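Local coordinates for protein putative metalloprotease II (Bacteroides fragilis, PDB 4ON1) that is a zinc-binding protein of the fragilysin family, probably a secreted metalloendopeptidase made as a zymogen with an N-terminal prodomain, at residues A[40-45]-A[55-60]; A[206-211]-A[282-287]; A[264-269]-A[317-322]. One frame throughout, in Å; residues are numbered along the deposited sequence.

Interaction 1 of 3, residues A[40-45]-A[55-60]; sequences NTEHTI and TTSIKA
Ile45 and Ile58 meet although their first torsions differ: CG1 of Ile45 is anti to its carbonyl carbon (chi1 -52°), whereas CG1 of Ile58 sits between its backbone N and carbonyl carbon (chi1 69°). Extended second torsions then carry each CD1 to the contact, where the two side chains approach at a slant and Ile45 CD1 comes 4.0 Å from Ile58 CD1. Beta-branched isoleucine suits this buried face, where helix 28-35 covers both through Val34 and Leu35. His43, on the same isoleucine face, is hydrogen-bonded through ND1 to NE2 of His19, and the two rings meet. On the face of Thr44 and Ser57, the extended chain of Glu42 reaches over Ser57. Serine's short side chain allows the carboxylate to pass close to its carbon, with Glu42 OE2 3.3 Å from Ser57 CB, while its OG bonds to Asp82. Two reciprocal pairs of backbone bonds join the strands: Ile45 N to Thr56 O at 2.7 Å with its return, and His43 N to Ile58 O at 2.9 Å with its return. Between them, Thr44 faces Ser57 in a non-hydrogen-bonded pair. Where the strands part, a water donates to Thr41 O and accepts from Ala60 N. Strands 43-49 and 52-68 thus form an antiparallel beta hairpin in the N-terminal fragilysin domain.

Interaction 2 of 3, residues A[206-211]-A[282-287]; sequences MLIKEK and KPYILL
Met206 packs against Tyr284 where strands 201-209 and 284-288 pair in parallel, in the mostly parallel sheet of the metallopeptidase domain, as in metzincins. Met206 CB lies over one face of the Tyr284 ring, displaced toward the rim, in a CH-pi contact 3.6 Å from the ring centroid. The chain bends at chi2 (-70°), which puts SD oblique to the ring in a Met-aromatic contact, and CG also touches CD of Lys282. A flexible thioether suits the place because it can follow the ring and lie against the lysine's aliphatic chain, whose ammonium group forms a salt bridge with Glu204 and a hydrogen bond with Gln279 OE1. The parallel register then proceeds by alternation: Met206 N bonds to Pro283 O and Met206 O receives Ile285 N. Leu207 turns to the other face of the sheet, where its CD2 lies 3.8 Å from Ile285 CD1 and its CB meets Leu287 CD1. Ile208 returns to the tyrosine face; CG1 approaches the Tyr284 edge in the ring plane, 3.9 Å from CD2, and Phe266 of helix 259-271 covers this pair together with Leu286. Ile208 N donates to Ile285 O, and Ile208 O accepts from Leu287 N. Lys209, mostly aliphatic along its stem, packs on Ile246 of the adjoining strand 240-248. At Glu210 the carboxylate forms a salt bridge to Arg288, while CB rests 3.7 Å from Leu286 CD1. Leu287 O finally accepts two bonds, from Glu210 N at 2.9 Å and from a water at 2.8 Å that also donates to Glu210 O.

Interaction 3 of 3, residues A[264-269]-A[317-322]; sequences ESFQNY and EVAAIS
Phe266 and Gln267 of helix 259-271 pack on strand 319-323, a helix-on-sheet contact within the metallopeptidase domain, close to its zinc site. The short helical and strand segments run at 123° to each other, with their axes 8.8 Å apart at closest approach. In the first shell, Phe266 CE1 lies 3.7 Å from Ala320 O, and the ring meets both this carbonyl and the methyl of Ala319 obliquely. CG of Phe266 is anti to the backbone N (chi1 179°), which directs CG off the helix toward the strand. Gln267 lays its aliphatic part on the same methyl, with CG 3.9 Å from Ala319 CB. Alanine suits this spot because its single methyl lets the helix come close while still offering an apolar surface to both neighbours. The glutamine in turn joins an apolar stem to a polar end: its amide NE2 hydrogen-bonds to Phe316 O and also reaches a water.

Farther out, strand 284-288 supports the ring, since Phe266 touches Tyr284 and Leu286 there. Leu263, one helical turn before Gln267, adds another apolar contact to Ala319, and Ile321 packs against Ala262 and Leu263. Ser302 steadies the start of the strand through its OG, which is hydrogen-bonded to both Glu317 O and Ala319 N. Ala320 CB points away from the helix, and its side chain touches the residues of the HExxH zinc site, whose His334 and His338 bind the metal. The carboxylate of Glu317 forms a salt bridge with Arg313. The water completes the link, accepting from Gln267 NE2 at 2.9 Å and donating to Glu317 O at 2.9 Å.

Overall arrangement
Interactions 2 and 3 are neighbours, their centres about 8 Å apart, and share the edge between strands 284-288 and 319-323: probable hydrogen bonds run from Ser322 N to Leu286 O at 2.8 Å and from Ala320 N to Tyr284 O at 2.9 Å. Both lie near, without reaching, the zinc ion held by Asp176, His334, His338 and His344. The side chain of Ala320 is about 10 Å from the zinc ion and that of Ile285 about 13 Å. Interaction 1 belongs to the N-terminal domain, on the opposite side of the chain's centre; its centre is about 32 Å from that of interaction 2 and about 39 Å from that of interaction 3.

Interaction 1 of 3, residues A[40-45]-A[55-60]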
loop_
_atom_site.group_PDB
_atom_site.type_symbol
_atom_site.label_atom_id
_atom_site.label_comp_id
_atom_site.label_asym_id
_atom_site.label_seq_id
_atom_site.Cartn_x
_atom_site.Cartn_y
_atom_site.Cartn_z
ATOM N N ASN A 40 -11.584 -10.668 -16.278
ATOM C CA ASN A 40 -10.514 -10.965 -17.225
ATOM C C ASN A 40 -10.295 -9.851 -18.228
ATOM O O ASN A 40 -9.165 -9.548 -18.609
ATOM C CB ASN A 40 -10.811 -12.257 -17.993
ATOM C CG ASN A 40 -11.007 -13.449 -17.083
ATOM O OD1 ASN A 40 -10.043 -14.013 -16.562
ATOM N ND2 ASN A 40 -12.259 -13.851 -16.899
ATOM N N THR A 41 -11.395 -9.246 -18.651
ATOM C CA THR A 41 -11.359 -8.228 -19.685
ATOM C C THR A 41 -11.393 -6.813 -19.122
ATOM O O THR A 41 -11.752 -6.591 -17.968
ATOM C CB THR A 41 -12.531 -8.413 -20.668
ATOM O OG1 THR A 41 -13.761 -8.494 -19.935
ATOM C CG2 THR A 41 -12.351 -9.692 -21.459
ATOM N N GLU A 42 -10.998 -5.870 -19.964
ATOM C CA GLU A 42 -11.094 -4.448 -19.683
ATOM C C GLU A 42 -12.557 -3.989 -19.666
ATOM O O GLU A 42 -13.335 -4.341 -20.550
ATOM C CB GLU A 42 -10.297 -3.678 -20.739
ATOM C CG GLU A 42 -10.322 -2.169 -20.628
ATOM C CD GLU A 42 -9.668 -1.496 -21.830
ATOM O OE1 GLU A 42 -8.498 -1.814 -22.130
ATOM O OE2 GLU A 42 -10.333 -0.667 -22.490
ATOM N N HIS A 43 -12.935 -3.231 -18.641
ATOM C CA HIS A 43 -14.275 -2.645 -18.580
ATOM C C HIS A 43 -14.148 -1.137 -18.671
ATOM O O HIS A 43 -13.232 -0.548 -18.099
ATOM C CB HIS A 43 -15.012 -3.034 -17.292
ATOM C CG HIS A 43 -15.536 -4.437 -17.285
ATOM N ND1 HIS A 43 -16.838 -4.738 -16.949
ATOM C CD2 HIS A 43 -14.938 -5.620 -17.572
ATOM C CE1 HIS A 43 -17.022 -6.043 -17.028
ATOM N NE2 HIS A 43 -15.885 -6.602 -17.404
ATOM N N THR A 44 -15.079 -0.505 -19.369
ATOM C CA THR A 44 -15.038 0.938 -19.499
ATOM C C THR A 44 -16.142 1.529 -18.641
ATOM O O THR A 44 -17.294 1.091 -18.691
ATOM C CB THR A 44 -15.190 1.381 -20.966
ATOM O OG1 THR A 44 -14.162 0.765 -21.752
ATOM C CG2 THR A 44 -15.058 2.890 -21.084
ATOM N N ILE A 45 -15.771 2.526 -17.845
ATOM C CA ILE A 45 -16.681 3.125 -16.881
ATOM C C ILE A 45 -16.832 4.614 -17.133
ATOM O O ILE A 45 -15.839 5.315 -17.317
ATOM C CB ILE A 45 -16.177 2.937 -15.440
ATOM C CG1 ILE A 45 -15.859 1.464 -15.158
ATOM C CG2 ILE A 45 -17.187 3.503 -14.438
ATOM C CD1 ILE A 45 -15.028 1.261 -13.907
ATOM N N THR A 55 -14.817 9.102 -19.248
ATOM C CA THR A 55 -14.692 7.651 -19.262
ATOM C C THR A 55 -13.292 7.207 -18.888
ATOM O O THR A 55 -12.310 7.894 -19.167
ATOM C CB THR A 55 -15.021 7.058 -20.640
ATOM O OG1 THR A 55 -14.141 7.627 -21.619
ATOM C CG2 THR A 55 -16.452 7.369 -21.014
ATOM N N THR A 56 -13.210 6.048 -18.251
ATOM C CA THR A 56 -11.931 5.419 -17.980
ATOM C C THR A 56 -12.112 3.923 -18.153
ATOM O O THR A 56 -13.234 3.420 -18.138
ATOM C CB THR A 56 -11.412 5.730 -16.567
ATOM O OG1 THR A 56 -10.093 5.186 -16.413
ATOM C CG2 THR A 56 -12.331 5.118 -15.517
ATOM N N SER A 57 -11.015 3.209 -18.348
ATOM C CA SER A 57 -11.098 1.762 -18.425
ATOM C C SER A 57 -10.224 1.161 -17.334
ATOM O O SER A 57 -9.176 1.708 -17.017
ATOM C CB SER A 57 -10.678 1.266 -19.808
ATOM O OG SER A 57 -9.271 1.266 -19.932
ATOM N N ILE A 58 -10.659 0.050 -16.745
ATOM C CA ILE A 58 -9.825 -0.658 -15.774
ATOM C C ILE A 58 -9.965 -2.162 -15.952
ATOM O O ILE A 58 -10.915 -2.636 -16.580
ATOM C CB ILE A 58 -10.174 -0.309 -14.303
ATOM C CG1 ILE A 58 -11.537 -0.867 -13.916
ATOM C CG2 ILE A 58 -10.105 1.187 -14.047
ATOM C CD1 ILE A 58 -11.860 -0.653 -12.447
ATOM N N LYS A 59 -9.005 -2.910 -15.413
ATOM C CA LYS A 59 -9.136 -4.357 -15.365
ATOM C C LYS A 59 -8.527 -4.885 -14.087
ATOM O O LYS A 59 -7.760 -4.188 -13.408
ATOM C CB LYS A 59 -8.474 -5.028 -16.567
ATOM C CG LYS A 59 -6.983 -4.853 -16.620
ATOM C CD LYS A 59 -6.380 -5.642 -17.778
ATOM C CE LYS A 59 -7.047 -5.297 -19.099
ATOM N NZ LYS A 59 -6.385 -5.968 -20.258
ATOM N N ALA A 60 -8.887 -6.117 -13.753
ATOM C CA ALA A 60 -8.337 -6.785 -12.586
ATOM C C ALA A 60 -6.841 -7.010 -12.759
ATOM O O ALA A 60 -6.372 -7.269 -13.865
ATOM C CB ALA A 60 -9.049 -8.107 -12.352
HETATM O O HOH W 1 -10.217 -7.557 -15.566
#

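Interaction 2 of 3, residues A[206-211]-A[282-287]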
loop_
_atom_site.group_PDB
_atom_site.type_symbol
_atom_site.label_atom_id
_atom_site.label_comp_id
_atom_site.label_asym_id
_atom_site.label_seq_id
_atom_site.Cartn_x
_atom_site.Cartn_y
_atom_site.Cartn_z
ATOM N N MET A 206 4.126 -11.226 4.779
ATOM C CA MET A 206 3.288 -11.322 5.965
ATOM C C MET A 206 3.157 -9.940 6.583
ATOM O O MET A 206 4.111 -9.396 7.141
ATOM C CB MET A 206 3.871 -12.314 6.972
ATOM C CG MET A 206 4.134 -13.710 6.414
ATOM S SD MET A 206 2.595 -14.590 6.055
ATOM C CE MET A 206 2.080 -15.006 7.728
ATOM N N LEU A 207 1.968 -9.363 6.458
ATOM C CA LEU A 207 1.742 -8.003 6.918
ATOM C C LEU A 207 1.046 -8.048 8.269
ATOM O O LEU A 207 -0.114 -8.447 8.378
ATOM C CB LEU A 207 0.924 -7.222 5.891
ATOM C CG LEU A 207 1.507 -7.256 4.472
ATOM C CD1 LEU A 207 0.639 -6.477 3.516
ATOM C CD2 LEU A 207 2.905 -6.689 4.454
ATOM N N ILE A 208 1.772 -7.656 9.304
ATOM C CA ILE A 208 1.300 -7.857 10.663
ATOM C C ILE A 208 0.820 -6.541 11.256
ATOM O O ILE A 208 1.601 -5.604 11.402
ATOM C CB ILE A 208 2.407 -8.448 11.559
ATOM C CG1 ILE A 208 3.027 -9.695 10.909
ATOM C CG2 ILE A 208 1.847 -8.781 12.938
ATOM C CD1 ILE A 208 2.008 -10.814 10.596
ATOM N N LYS A 209 -0.466 -6.464 11.580
ATOM C CA LYS A 209 -1.021 -5.240 12.168
ATOM C C LYS A 209 -0.638 -5.122 13.628
ATOM O O LYS A 209 -0.953 -6.000 14.428
ATOM C CB LYS A 209 -2.549 -5.201 12.026
ATOM C CG LYS A 209 -3.006 -5.181 10.572
ATOM C CD LYS A 209 -4.500 -5.437 10.436
ATOM C CE LYS A 209 -5.310 -4.274 10.978
ATOM N NZ LYS A 209 -6.763 -4.490 10.746
ATOM N N GLU A 210 0.048 -4.034 13.969
ATOM C CA GLU A 210 0.398 -3.747 15.358
ATOM C C GLU A 210 -0.883 -3.602 16.176
ATOM O O GLU A 210 -1.838 -2.957 15.743
ATOM C CB GLU A 210 1.255 -2.479 15.449
ATOM C CG GLU A 210 1.610 -2.036 16.873
ATOM C CD GLU A 210 2.425 -0.744 16.903
ATOM O OE1 GLU A 210 3.402 -0.624 16.128
ATOM O OE2 GLU A 210 2.073 0.161 17.688
ATOM N N LYS A 211 -0.939 -4.266 17.323
ATOM C CA LYS A 211 -2.109 -4.139 18.187
ATOM C C LYS A 211 -2.249 -2.715 18.712
ATOM O O LYS A 211 -1.289 -2.136 19.224
ATOM C CB LYS A 211 -2.052 -5.127 19.348
ATOM C CG LYS A 211 -3.342 -5.123 20.177
ATOM C CD LYS A 211 -3.276 -6.121 21.311
ATOM C CE LYS A 211 -4.589 -6.159 22.087
ATOM N NZ LYS A 211 -4.528 -7.132 23.218
ATOM N N LYS A 282 9.740 -16.067 5.515
ATOM C CA LYS A 282 9.000 -15.073 4.742
ATOM C C LYS A 282 9.325 -13.689 5.280
ATOM O O LYS A 282 9.708 -13.559 6.440
ATOM C CB LYS A 282 7.486 -15.320 4.825
ATOM C CG LYS A 282 7.033 -16.705 4.412
ATOM C CD LYS A 282 5.531 -16.851 4.665
ATOM C CE LYS A 282 5.078 -18.301 4.525
ATOM N NZ LYS A 282 3.633 -18.427 4.842
ATOM N N PRO A 283 9.174 -12.654 4.440
ATOM C CA PRO A 283 9.315 -11.271 4.907
ATOM C C PRO A 283 8.139 -10.891 5.779
ATOM O O PRO A 283 7.006 -11.148 5.381
ATOM C CB PRO A 283 9.314 -10.442 3.611
ATOM C CG PRO A 283 9.512 -11.439 2.492
ATOM C CD PRO A 283 8.927 -12.727 2.991
ATOM N N TYR A 284 8.405 -10.300 6.939
ATOM C CA TYR A 284 7.347 -9.838 7.833
ATOM C C TYR A 284 7.421 -8.336 8.020
ATOM O O TYR A 284 8.485 -7.812 8.324
ATOM C CB TYR A 284 7.449 -10.526 9.194
ATOM C CG TYR A 284 6.975 -11.957 9.214
ATOM C CD1 TYR A 284 7.756 -12.972 8.697
ATOM C CD2 TYR A 284 5.762 -12.292 9.795
ATOM C CE1 TYR A 284 7.326 -14.287 8.726
ATOM C CE2 TYR A 284 5.322 -13.601 9.829
ATOM C CZ TYR A 284 6.108 -14.591 9.297
ATOM O OH TYR A 284 5.678 -15.888 9.332
ATOM N N ILE A 285 6.300 -7.641 7.844
ATOM C CA ILE A 285 6.299 -6.203 8.064
ATOM C C ILE A 285 5.241 -5.799 9.083
ATOM O O ILE A 285 4.067 -6.149 8.945
ATOM C CB ILE A 285 6.081 -5.430 6.748
ATOM C CG1 ILE A 285 7.199 -5.752 5.755
ATOM C CG2 ILE A 285 6.102 -3.928 6.999
ATOM C CD1 ILE A 285 6.746 -6.629 4.621
ATOM N N LEU A 286 5.671 -5.078 10.120
ATOM C CA LEU A 286 4.761 -4.572 11.147
ATOM C C LEU A 286 4.129 -3.257 10.706
ATOM O O LEU A 286 4.837 -2.329 10.292
ATOM C CB LEU A 286 5.502 -4.367 12.473
ATOM C CG LEU A 286 4.654 -3.878 13.650
ATOM C CD1 LEU A 286 3.681 -4.965 14.096
ATOM C CD2 LEU A 286 5.544 -3.447 14.814
ATOM N N LEU A 287 2.806 -3.166 10.824
ATOM C CA LEU A 287 2.080 -1.997 10.342
ATOM C C LEU A 287 1.373 -1.217 11.450
ATOM O O LEU A 287 0.652 -1.785 12.273
ATOM C CB LEU A 287 1.045 -2.422 9.289
ATOM C CG LEU A 287 1.574 -3.199 8.075
ATOM C CD1 LEU A 287 0.428 -3.535 7.114
ATOM C CD2 LEU A 287 2.627 -2.385 7.363
HETATM O O HOH W 2 -1.911 -1.358 13.350
#

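Interaction 3 of 3, residues A[264-269]-A[317-322]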
loop_
_atom_site.group_PDB
_atom_site.type_symbol
_atom_site.label_atom_id
_atom_site.label_comp_id
_atom_site.label_asym_id
_atom_site.label_seq_id
_atom_site.Cartn_x
_atom_site.Cartn_y
_atom_site.Cartn_z
ATOM N N GLU A 264 13.509 -4.933 16.338
ATOM C CA GLU A 264 13.998 -6.053 17.137
ATOM C C GLU A 264 12.894 -6.610 18.030
ATOM O O GLU A 264 12.738 -7.824 18.160
ATOM C CB GLU A 264 15.198 -5.618 17.992
ATOM C CG GLU A 264 16.466 -5.374 17.180
ATOM C CD GLU A 264 17.651 -4.950 18.036
ATOM O OE1 GLU A 264 17.561 -5.063 19.278
ATOM O OE2 GLU A 264 18.667 -4.493 17.465
ATOM N N SER A 265 12.122 -5.714 18.630
ATOM C CA SER A 265 11.008 -6.123 19.472
ATOM C C SER A 265 9.969 -6.863 18.634
ATOM O O SER A 265 9.384 -7.849 19.080
ATOM C CB SER A 265 10.386 -4.908 20.167
ATOM O OG SER A 265 9.220 -5.268 20.886
ATOM N N PHE A 266 9.755 -6.386 17.413
ATOM C CA PHE A 266 8.852 -7.045 16.472
ATOM C C PHE A 266 9.314 -8.466 16.169
ATOM O O PHE A 266 8.526 -9.412 16.209
ATOM C CB PHE A 266 8.751 -6.240 15.174
ATOM C CG PHE A 266 7.846 -6.860 14.128
ATOM C CD1 PHE A 266 8.249 -6.929 12.798
ATOM C CD2 PHE A 266 6.600 -7.361 14.472
ATOM C CE1 PHE A 266 7.424 -7.478 11.826
ATOM C CE2 PHE A 266 5.761 -7.921 13.505
ATOM C CZ PHE A 266 6.173 -7.977 12.179
ATOM N N GLN A 267 10.596 -8.614 15.859
ATOM C CA GLN A 267 11.135 -9.922 15.502
ATOM C C GLN A 267 11.117 -10.912 16.663
ATOM O O GLN A 267 10.816 -12.092 16.476
ATOM C CB GLN A 267 12.552 -9.766 14.961
ATOM C CG GLN A 267 12.605 -9.164 13.547
ATOM C CD GLN A 267 14.033 -8.881 13.109
ATOM O OE1 GLN A 267 14.728 -8.069 13.721
ATOM N NE2 GLN A 267 14.481 -9.560 12.054
ATOM N N ASN A 268 11.432 -10.436 17.860
ATOM C CA ASN A 268 11.336 -11.286 19.036
ATOM C C ASN A 268 9.896 -11.749 19.264
ATOM O O ASN A 268 9.663 -12.890 19.653
ATOM C CB ASN A 268 11.887 -10.577 20.271
ATOM C CG ASN A 268 13.406 -10.561 20.297
ATOM O OD1 ASN A 268 14.060 -11.403 19.666
ATOM N ND2 ASN A 268 13.978 -9.611 21.032
ATOM N N TYR A 269 8.928 -10.871 19.017
ATOM C CA TYR A 269 7.531 -11.282 19.105
ATOM C C TYR A 269 7.220 -12.408 18.111
ATOM O O TYR A 269 6.602 -13.417 18.474
ATOM C CB TYR A 269 6.594 -10.103 18.860
ATOM C CG TYR A 269 5.134 -10.508 18.782
ATOM C CD1 TYR A 269 4.378 -10.706 19.935
ATOM C CD2 TYR A 269 4.512 -10.683 17.550
ATOM C CE1 TYR A 269 3.037 -11.078 19.859
ATOM C CE2 TYR A 269 3.181 -11.056 17.458
ATOM C CZ TYR A 269 2.447 -11.248 18.615
ATOM O OH TYR A 269 1.125 -11.616 18.514
ATOM N N GLU A 317 14.366 -13.274 10.113
ATOM C CA GLU A 317 15.431 -12.283 9.952
ATOM C C GLU A 317 15.090 -11.234 8.911
ATOM O O GLU A 317 15.676 -10.153 8.905
ATOM C CB GLU A 317 16.747 -12.967 9.582
ATOM C CG GLU A 317 17.411 -13.671 10.753
ATOM C CD GLU A 317 18.501 -14.623 10.312
ATOM O OE1 GLU A 317 18.945 -14.530 9.147
ATOM O OE2 GLU A 317 18.904 -15.474 11.130
ATOM N N VAL A 318 14.164 -11.564 8.011
ATOM C CA VAL A 318 13.725 -10.605 7.002
ATOM C C VAL A 318 12.460 -9.911 7.477
ATOM O O VAL A 318 11.383 -10.492 7.476
ATOM C CB VAL A 318 13.460 -11.270 5.628
ATOM C CG1 VAL A 318 12.957 -10.234 4.625
ATOM C CG2 VAL A 318 14.716 -11.946 5.111
ATOM N N ALA A 319 12.602 -8.666 7.909
ATOM C CA ALA A 319 11.483 -7.957 8.493
ATOM C C ALA A 319 11.623 -6.465 8.321
ATOM O O ALA A 319 12.710 -5.949 8.044
ATOM C CB ALA A 319 11.336 -8.304 9.983
ATOM N N ALA A 320 10.508 -5.775 8.493
ATOM C CA ALA A 320 10.502 -4.330 8.461
ATOM C C ALA A 320 9.362 -3.822 9.319
ATOM O O ALA A 320 8.512 -4.587 9.756
ATOM C CB ALA A 320 10.365 -3.816 7.034
ATOM N N ILE A 321 9.363 -2.524 9.568
ATOM C CA ILE A 321 8.215 -1.866 10.151
ATOM C C ILE A 321 7.825 -0.740 9.197
ATOM O O ILE A 321 8.684 -0.169 8.520
ATOM C CB ILE A 321 8.526 -1.337 11.553
ATOM C CG1 ILE A 321 9.580 -0.236 11.486
ATOM C CG2 ILE A 321 9.075 -2.462 12.436
ATOM C CD1 ILE A 321 10.061 0.216 12.860
ATOM N N SER A 322 6.538 -0.430 9.127
ATOM C CA SER A 322 6.077 0.579 8.184
ATOM C C SER A 322 4.814 1.267 8.650
ATOM O O SER A 322 3.908 0.623 9.174
ATOM C CB SER A 322 5.830 -0.051 6.810
ATOM O OG SER A 322 5.399 0.943 5.891
HETATM O O HOH W 3 17.287 -9.537 11.192
#